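Local coordinates for Bm4233, isoform b (Brugia malayi, PDB 6ANY), which probably binds and carries sterols as a secreted venom allergen-like member of the CAP superfamily, at residues N121-D125 against D126-Q130; S25-H29 against G30-N34; G6-T9 against P10-K14. All coordinates share one frame; numbering follows the deposited sequence.

Interaction 1 of 3, residues N121-D125 against D126-Q130; sequences NNLTD and DVARQ. With NAG (2-acetamido-2-deoxy-beta-D-glucopyranose), chain C.
Leu123 reaches over the first turn of helix 125-128 with a single branch: its CD1 methyl lies 4.1 Å from Val127 CG1 and 4.1 Å from Ala128 CB. With CG opposite the backbone N (chi1 -180°), the side chain extends CD1 toward these two residues, and Trp140, from a loop, touches the same buried leucine. Thr124 is the N-cap residue, and it works through its carbonyl and its hydroxyl. The carbonyl oxygen takes the first helical bond from Ala128 N, 2.9 Å long and nearly straight at 169°, and Asp125 O receives Arg129 N in the next. The hydroxyl is directed at the carboxylate of Asp126: Thr124 OG1 and Asp126 OD1 are modelled 2.5 Å apart, so close that the exact length is doubtful. With chi1 of 63°, Asp126 CG lies between its own backbone N and carbonyl carbon, which brings OD1 back to the N-cap, while OD2 forms a salt bridge with Lys116. Two further contacts surround the Thr124 side chain. Val127 CG2 sits 3.4 Å from Thr124 OG1, and Thr124 CG2 is 3.8 Å from O5 of the N-acetylglucosamine. That sugar is joined through its C1 to Asn122 ND2, so Asn122, Leu123 and Thr124 form an occupied Asn-X-Thr glycosylation sequon. Further on, the side-chain amide of Gln130 turns back to Val127 O, which NE2 approaches at 2.9 Å in the carbonyl plane, on a lone pair; Gln130 N shares the same acceptor. The sequon threonine thus carries two roles, with its methyl beside the glycan and its hydroxyl turned toward the Asp126 carboxylate, whose negative charge at the helix start is probably stabilised by Lys116 and by the helix's N-terminal dipole.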
loop_
_atom_site.group_PDB
_atom_site.type_symbol
_atom_site.label_atom_id
_atom_site.label_comp_id
_atom_site.label_asym_id
_atom_site.label_seq_id
_atom_site.Cartn_x
_atom_site.Cartn_y
_atom_site.Cartn_z
ATOM N N ASN A 121 5.307 -17.626 3.253
ATOM C CA ASN A 121 5.110 -16.210 2.828
ATOM C C ASN A 121 5.261 -16.081 1.312
ATOM O O ASN A 121 5.450 -14.991 0.786
ATOM C CB ASN A 121 5.994 -15.168 3.564
ATOM C CG ASN A 121 5.199 -14.169 4.364
ATOM O OD1 ASN A 121 4.010 -13.991 4.156
ATOM N ND2 ASN A 121 5.865 -13.505 5.287
ATOM N N ASN A 122 5.163 -17.213 0.626
ATOM C CA ASN A 122 5.293 -17.284 -0.824
ATOM C C ASN A 122 3.983 -16.903 -1.510
ATOM O O ASN A 122 2.909 -17.295 -1.069
ATOM C CB ASN A 122 5.699 -18.707 -1.213
ATOM C CG ASN A 122 6.122 -18.840 -2.661
ATOM O OD1 ASN A 122 6.058 -17.902 -3.451
ATOM N ND2 ASN A 122 6.567 -20.039 -3.008
ATOM N N LEU A 123 4.073 -16.132 -2.585
ATOM C CA LEU A 123 2.886 -15.723 -3.314
ATOM C C LEU A 123 2.593 -16.706 -4.438
ATOM O O LEU A 123 2.847 -16.429 -5.606
ATOM C CB LEU A 123 3.045 -14.300 -3.852
ATOM C CG LEU A 123 1.889 -13.691 -4.643
ATOM C CD1 LEU A 123 0.559 -13.807 -3.922
ATOM C CD2 LEU A 123 2.189 -12.246 -4.998
ATOM N N THR A 124 2.070 -17.868 -4.068
ATOM C CA THR A 124 1.726 -18.908 -5.058
ATOM C C THR A 124 0.363 -18.616 -5.634
ATOM O O THR A 124 -0.392 -17.783 -5.099
ATOM C CB THR A 124 1.668 -20.290 -4.406
ATOM O OG1 THR A 124 0.955 -20.194 -3.167
ATOM C CG2 THR A 124 3.048 -20.748 -4.043
ATOM N N ASP A 125 0.040 -19.332 -6.700
ATOM C CA ASP A 125 -1.246 -19.201 -7.395
ATOM C C ASP A 125 -2.421 -19.389 -6.447
ATOM O O ASP A 125 -3.442 -18.699 -6.594
ATOM C CB ASP A 125 -1.379 -20.227 -8.570
ATOM C CG ASP A 125 -0.457 -19.914 -9.768
ATOM O OD1 ASP A 125 0.046 -18.765 -9.880
ATOM O OD2 ASP A 125 -0.220 -20.834 -10.613
ATOM N N ASP A 126 -2.327 -20.350 -5.530
ATOM C CA ASP A 126 -3.438 -20.613 -4.603
ATOM C C ASP A 126 -3.599 -19.450 -3.560
ATOM O O ASP A 126 -4.724 -19.166 -3.099
ATOM C CB ASP A 126 -3.265 -21.951 -3.882
ATOM C CG ASP A 126 -2.025 -21.971 -3.001
ATOM O OD1 ASP A 126 -0.911 -21.745 -3.550
ATOM O OD2 ASP A 126 -2.139 -22.133 -1.745
ATOM N N VAL A 127 -2.473 -18.828 -3.164
ATOM C CA VAL A 127 -2.532 -17.672 -2.287
ATOM C C VAL A 127 -3.166 -16.468 -3.044
ATOM O O VAL A 127 -4.075 -15.818 -2.507
ATOM C CB VAL A 127 -1.129 -17.302 -1.752
ATOM C CG1 VAL A 127 -1.197 -15.974 -0.977
ATOM C CG2 VAL A 127 -0.646 -18.404 -0.806
ATOM N N ALA A 128 -2.689 -16.212 -4.284
ATOM C CA ALA A 128 -3.138 -15.108 -5.161
ATOM C C ALA A 128 -4.622 -15.123 -5.490
ATOM O O ALA A 128 -5.265 -14.108 -5.530
ATOM C CB ALA A 128 -2.381 -15.150 -6.461
ATOM N N ARG A 129 -5.150 -16.312 -5.654
ATOM C CA ARG A 129 -6.522 -16.566 -6.006
ATOM C C ARG A 129 -7.517 -16.126 -4.920
ATOM O O ARG A 129 -8.666 -15.953 -5.204
ATOM C CB ARG A 129 -6.656 -18.086 -6.342
ATOM C CG ARG A 129 -8.068 -18.610 -6.539
ATOM C CD ARG A 129 -8.085 -20.068 -7.045
ATOM N NE ARG A 129 -8.868 -20.130 -8.292
ATOM C CZ ARG A 129 -10.027 -20.754 -8.476
ATOM N NH1 ARG A 129 -10.642 -21.443 -7.497
ATOM N NH2 ARG A 129 -10.576 -20.664 -9.691
ATOM N N GLN A 130 -7.048 -15.990 -3.679
ATOM C CA GLN A 130 -7.848 -15.506 -2.570
ATOM C C GLN A 130 -8.303 -14.012 -2.604
ATOM O O GLN A 130 -9.207 -13.634 -1.860
ATOM C CB GLN A 130 -7.089 -15.698 -1.274
ATOM C CG GLN A 130 -6.854 -17.129 -0.813
ATOM C CD GLN A 130 -5.914 -17.134 0.350
ATOM O OE1 GLN A 130 -6.273 -17.602 1.418
ATOM N NE2 GLN A 130 -4.740 -16.525 0.187
HETATM C C1 NAG C . 7.076 -20.784 -4.187
HETATM C C2 NAG C . 8.576 -20.731 -4.400
HETATM C C3 NAG C . 8.910 -21.346 -5.758
HETATM C C4 NAG C . 8.226 -22.707 -5.935
HETATM C C5 NAG C . 6.734 -22.607 -5.594
HETATM C C6 NAG C . 5.992 -23.938 -5.654
HETATM C C7 NAG C . 9.902 -18.983 -3.345
HETATM C C8 NAG C . 10.429 -17.587 -3.461
HETATM N N2 NAG C . 9.025 -19.354 -4.271
HETATM O O3 NAG C . 10.325 -21.508 -5.881
HETATM O O4 NAG C . 8.406 -23.161 -7.291
HETATM O O5 NAG C . 6.582 -22.102 -4.276
HETATM O O6 NAG C . 6.751 -24.934 -4.964
HETATM O O7 NAG C . 10.261 -19.728 -2.454
#

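Interaction 2 of 3, residues S25-H29 against G30-N34; sequences SLLIH and GKLKN
Leu32 folds back onto the end of helix 10-28 and fits its isobutyl group against Leu26 and Leu27. Its CG is 4.0 Å from Leu26 CB, and its CD1 methyl meets Leu27 CB at the same distance while lying close to the Leu27 backbone N. The torsion behind this sets CG opposite the carbonyl carbon (chi1 -54°), which places it against Leu26 CB, with CD1 beside Leu27. This is the tight side of the contact: Trp108 of helix 99-108 touches both Leu27 and Leu32, and Leu111 adds to the cover over Leu32. Lys31 lies on the solvent side. Its CG passes 4.1 Å from Leu26 CD2, crossing that side chain at about a right angle, but the chain then bends at two torsions and carries the ammonium group away from the helix. A water bridges the backbones of Leu27 and Leu32, accepting from Leu32 N at 2.9 Å and lying 2.8 Å from Leu27 O. At the helix end the imidazole of His29 turns back along the helix, and its ND1 donates to Ser25 O at 2.8 Å with the acceptor almost in the ring plane; this bond fixes the ring's rotation, and the oxygen also accepts His29 N. The backbone closes through Gly30, whose positive phi of 70° lets the chain reverse: Lys31 N bonds to Leu26 O at 3.1 Å, and Gly30 N bonds to Leu27 O. Together these bonds make a Schellman motif with Gly30 as C-prime residue, terminating the first long helix of the CAP domain.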
loop_
_atom_site.group_PDB
_atom_site.type_symbol
_atom_site.label_atom_id
_atom_site.label_comp_id
_atom_site.label_asym_id
_atom_site.label_seq_id
_atom_site.Cartn_x
_atom_site.Cartn_y
_atom_site.Cartn_z
ATOM N N SER A 25 5.447 -2.277 9.586
ATOM C CA SER A 25 6.197 -2.534 10.816
ATOM C C SER A 25 5.473 -3.497 11.753
ATOM O O SER A 25 6.064 -4.484 12.252
ATOM C CB SER A 25 6.514 -1.206 11.500
ATOM O OG SER A 25 7.079 -1.447 12.741
ATOM N N LEU A 26 4.188 -3.261 11.989
ATOM C CA LEU A 26 3.377 -4.200 12.807
ATOM C C LEU A 26 3.428 -5.583 12.230
ATOM O O LEU A 26 3.595 -6.543 12.957
ATOM C CB LEU A 26 1.928 -3.762 12.915
ATOM C CG LEU A 26 1.668 -2.539 13.801
ATOM C CD1 LEU A 26 0.219 -2.163 13.707
ATOM C CD2 LEU A 26 1.982 -2.750 15.282
ATOM N N LEU A 27 3.358 -5.693 10.904
ATOM C CA LEU A 27 3.421 -6.989 10.255
ATOM C C LEU A 27 4.753 -7.700 10.466
ATOM O O LEU A 27 4.753 -8.912 10.781
ATOM C CB LEU A 27 3.236 -6.828 8.746
ATOM C CG LEU A 27 3.147 -8.050 7.892
ATOM C CD1 LEU A 27 1.973 -8.967 8.309
ATOM C CD2 LEU A 27 3.084 -7.637 6.445
ATOM N N ILE A 28 5.882 -7.016 10.207
ATOM C CA ILE A 28 7.221 -7.685 10.368
ATOM C C ILE A 28 7.620 -7.937 11.849
ATOM O O ILE A 28 8.473 -8.757 12.115
ATOM C CB ILE A 28 8.354 -6.965 9.657
ATOM C CG1 ILE A 28 8.491 -5.549 10.159
ATOM C CG2 ILE A 28 8.159 -7.000 8.134
ATOM C CD1 ILE A 28 9.713 -4.893 9.604
ATOM N N HIS A 29 6.918 -7.296 12.785
ATOM C CA HIS A 29 7.062 -7.565 14.187
ATOM C C HIS A 29 6.141 -8.677 14.703
ATOM O O HIS A 29 6.165 -8.941 15.882
ATOM C CB HIS A 29 6.849 -6.311 15.006
ATOM C CG HIS A 29 8.026 -5.416 15.010
ATOM N ND1 HIS A 29 8.292 -4.528 13.987
ATOM C CD2 HIS A 29 9.086 -5.351 15.857
ATOM C CE1 HIS A 29 9.411 -3.885 14.256
ATOM N NE2 HIS A 29 9.893 -4.352 15.401
ATOM N N GLY A 30 5.458 -9.408 13.817
ATOM C CA GLY A 30 4.651 -10.542 14.234
ATOM C C GLY A 30 3.399 -10.159 14.996
ATOM O O GLY A 30 2.915 -10.975 15.775
ATOM N N LYS A 31 2.872 -8.943 14.789
ATOM C CA LYS A 31 1.707 -8.471 15.590
ATOM C C LYS A 31 0.353 -8.634 14.884
ATOM O O LYS A 31 -0.672 -8.248 15.481
ATOM C CB LYS A 31 1.821 -6.991 15.985
ATOM C CG LYS A 31 3.215 -6.517 16.381
ATOM C CD LYS A 31 3.445 -6.358 17.880
ATOM C CE LYS A 31 3.339 -7.664 18.622
ATOM N NZ LYS A 31 4.169 -7.620 19.865
ATOM N N LEU A 32 0.322 -9.107 13.645
ATOM C CA LEU A 32 -0.940 -9.131 12.871
ATOM C C LEU A 32 -1.382 -10.549 12.464
ATOM O O LEU A 32 -0.603 -11.324 11.969
ATOM C CB LEU A 32 -0.880 -8.244 11.598
ATOM C CG LEU A 32 -0.472 -6.786 11.780
ATOM C CD1 LEU A 32 -0.325 -6.135 10.445
ATOM C CD2 LEU A 32 -1.451 -6.064 12.698
ATOM N N LYS A 33 -2.659 -10.840 12.676
ATOM C CA LYS A 33 -3.225 -12.135 12.459
ATOM C C LYS A 33 -3.673 -12.273 11.025
ATOM O O LYS A 33 -4.178 -11.326 10.432
ATOM C CB LYS A 33 -4.421 -12.379 13.401
ATOM C CG LYS A 33 -3.991 -12.738 14.832
ATOM C CD LYS A 33 -5.046 -12.523 15.867
ATOM C CE LYS A 33 -4.766 -13.360 17.117
ATOM N NZ LYS A 33 -5.722 -12.974 18.208
ATOM N N ASN A 34 -3.588 -13.489 10.514
ATOM C CA ASN A 34 -4.184 -13.824 9.254
ATOM C C ASN A 34 -5.609 -14.345 9.499
ATOM O O ASN A 34 -6.143 -14.334 10.633
ATOM C CB ASN A 34 -3.268 -14.806 8.481
ATOM C CG ASN A 34 -3.017 -16.129 9.218
ATOM O OD1 ASN A 34 -3.848 -16.607 9.995
ATOM N ND2 ASN A 34 -1.818 -16.687 9.019
HETATM O O HOH W 1 2.454 -9.971 11.876
#

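Interaction 3 of 3, residues G6-T9 against P10-K14; sequences GRLT and PQQRK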
loop_
_atom_site.group_PDB
_atom_site.type_symbol
_atom_site.label_atom_id
_atom_site.label_comp_id
_atom_site.label_asym_id
_atom_site.label_seq_id
_atom_site.Cartn_x
_atom_site.Cartn_y
_atom_site.Cartn_z
ATOM N N GLY A 6 -0.135 18.954 -7.642
ATOM C CA GLY A 6 -0.955 17.923 -7.052
ATOM C C GLY A 6 -2.279 18.400 -6.471
ATOM O O GLY A 6 -2.505 19.587 -6.182
ATOM N N ARG A 7 -3.170 17.449 -6.286
ATOM C CA ARG A 7 -4.520 17.727 -5.771
ATOM C C ARG A 7 -4.701 17.147 -4.385
ATOM O O ARG A 7 -5.799 17.151 -3.850
ATOM C CB ARG A 7 -5.545 17.140 -6.712
ATOM C CG ARG A 7 -5.322 17.651 -8.108
ATOM C CD ARG A 7 -6.460 17.352 -9.006
ATOM N NE ARG A 7 -6.312 18.087 -10.236
ATOM C CZ ARG A 7 -7.192 18.050 -11.225
ATOM N NH1 ARG A 7 -8.262 17.267 -11.155
ATOM N NH2 ARG A 7 -6.979 18.807 -12.284
ATOM N N LEU A 8 -3.620 16.625 -3.828
ATOM C CA LEU A 8 -3.629 16.187 -2.452
ATOM C C LEU A 8 -2.976 17.232 -1.567
ATOM O O LEU A 8 -2.146 18.020 -2.038
ATOM C CB LEU A 8 -2.857 14.849 -2.361
ATOM C CG LEU A 8 -3.709 13.578 -2.374
ATOM C CD1 LEU A 8 -4.148 13.255 -3.791
ATOM C CD2 LEU A 8 -2.947 12.398 -1.815
ATOM N N THR A 9 -3.284 17.207 -0.285
ATOM C CA THR A 9 -2.590 18.082 0.665
ATOM C C THR A 9 -1.356 17.365 1.180
ATOM O O THR A 9 -1.282 16.180 1.055
ATOM C CB THR A 9 -3.466 18.423 1.858
ATOM O OG1 THR A 9 -3.853 17.204 2.540
ATOM C CG2 THR A 9 -4.664 19.257 1.401
ATOM N N PRO A 10 -0.380 18.093 1.755
ATOM C CA PRO A 10 0.766 17.446 2.321
ATOM C C PRO A 10 0.418 16.466 3.397
ATOM O O PRO A 10 1.038 15.366 3.460
ATOM C CB PRO A 10 1.585 18.599 2.885
ATOM C CG PRO A 10 1.196 19.796 1.993
ATOM C CD PRO A 10 -0.225 19.574 1.703
ATOM N N GLN A 11 -0.553 16.827 4.217
ATOM C CA GLN A 11 -1.008 15.960 5.282
ATOM C C GLN A 11 -1.646 14.653 4.848
ATOM O O GLN A 11 -1.379 13.589 5.395
ATOM C CB GLN A 11 -1.972 16.690 6.200
ATOM C CG GLN A 11 -2.142 15.911 7.497
ATOM C CD GLN A 11 -0.857 15.767 8.378
ATOM O OE1 GLN A 11 0.123 16.588 8.281
ATOM N NE2 GLN A 11 -0.846 14.677 9.233
ATOM N N GLN A 12 -2.441 14.711 3.819
ATOM C CA GLN A 12 -2.960 13.497 3.273
ATOM C C GLN A 12 -1.832 12.562 2.834
ATOM O O GLN A 12 -1.914 11.392 3.064
ATOM C CB GLN A 12 -3.914 13.796 2.143
ATOM C CG GLN A 12 -4.442 12.559 1.424
ATOM C CD GLN A 12 -5.900 12.198 1.708
ATOM O OE1 GLN A 12 -6.210 11.148 2.268
ATOM N NE2 GLN A 12 -6.784 13.077 1.315
ATOM N N ARG A 13 -0.803 13.079 2.189
ATOM C CA ARG A 13 0.290 12.273 1.709
ATOM C C ARG A 13 1.022 11.639 2.882
ATOM O O ARG A 13 1.255 10.444 2.910
ATOM C CB ARG A 13 1.251 13.139 0.946
ATOM C CG ARG A 13 0.659 13.810 -0.242
ATOM C CD ARG A 13 1.699 14.611 -0.973
ATOM N NE ARG A 13 1.156 15.219 -2.193
ATOM C CZ ARG A 13 0.809 16.483 -2.333
ATOM N NH1 ARG A 13 1.007 17.392 -1.388
ATOM N NH2 ARG A 13 0.305 16.864 -3.474
ATOM N N LYS A 14 1.282 12.437 3.895
ATOM C CA LYS A 14 1.916 11.927 5.099
ATOM C C LYS A 14 1.101 10.860 5.806
ATOM O O LYS A 14 1.633 9.855 6.251
ATOM C CB LYS A 14 2.134 13.019 6.125
ATOM C CG LYS A 14 3.122 14.062 5.702
ATOM C CD LYS A 14 3.246 15.233 6.701
ATOM C CE LYS A 14 3.189 16.615 6.035
ATOM N NZ LYS A 14 4.241 17.539 6.600
#
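Thr9 OG1 accepts Gln12 N in a 3.1 Å bond, close to straight at 161°, making Thr9 the N-cap of helix 10-28. Chi1 of 59° holds the hydroxyl between the backbone N and the carbonyl carbon, where it meets the backbone N-H of Gln12 in the first turn. Gln12 CB packs against the same oxygen, its side chain running about perpendicular to that of Thr9. The next link is poorer: Arg13 N gives only a weak bond to Thr9 O. Beside the cap, Leu8 points into the contact. Its CD2 methyl is 3.6 Å from Gln12 CG, and Ile150 of the central sheet touches both side chains. The amide of Gln12 is held further off, between Arg96 O and Gly100 N, so it ties the helix start to the beginning of helix 99-108. Arg13 extends back along the incoming loop with its chain straight from CG to NE. The guanidinium lays one face against the Leu8 peptide: Leu8 O lies over it, 3.1 Å from Arg13 NH2, yet the angle is too poor for a hydrogen bond. Its polar partners include Glu56, in a salt bridge through NE, and Phe1 O, through NH1. At the guanidinium's edge, near its plane, sits Gly6 CA, 3.9 Å from Arg13 NH2.

In the fold
Interactions 3 and 2 mark the two ends of helix 10-28, one an N-cap and the other a Schellman C-cap, their centres about 27 Å apart. Each sets a leucine against the protein interior, but interaction 3 also buries a charged side chain, whereas Lys31 of interaction 2 turns outward and a water joins the backbone. Interaction 1 begins another helix, only one turn long, on the glycan-bearing surface. Its threonine hydroxyl faces a carboxylate, whereas that of interaction 3 accepts a backbone N-H. The first and third contacts lie on opposite sides of the chain's centre; interactions 1 and 2 approach to about 7 Å between nearest atoms without touching.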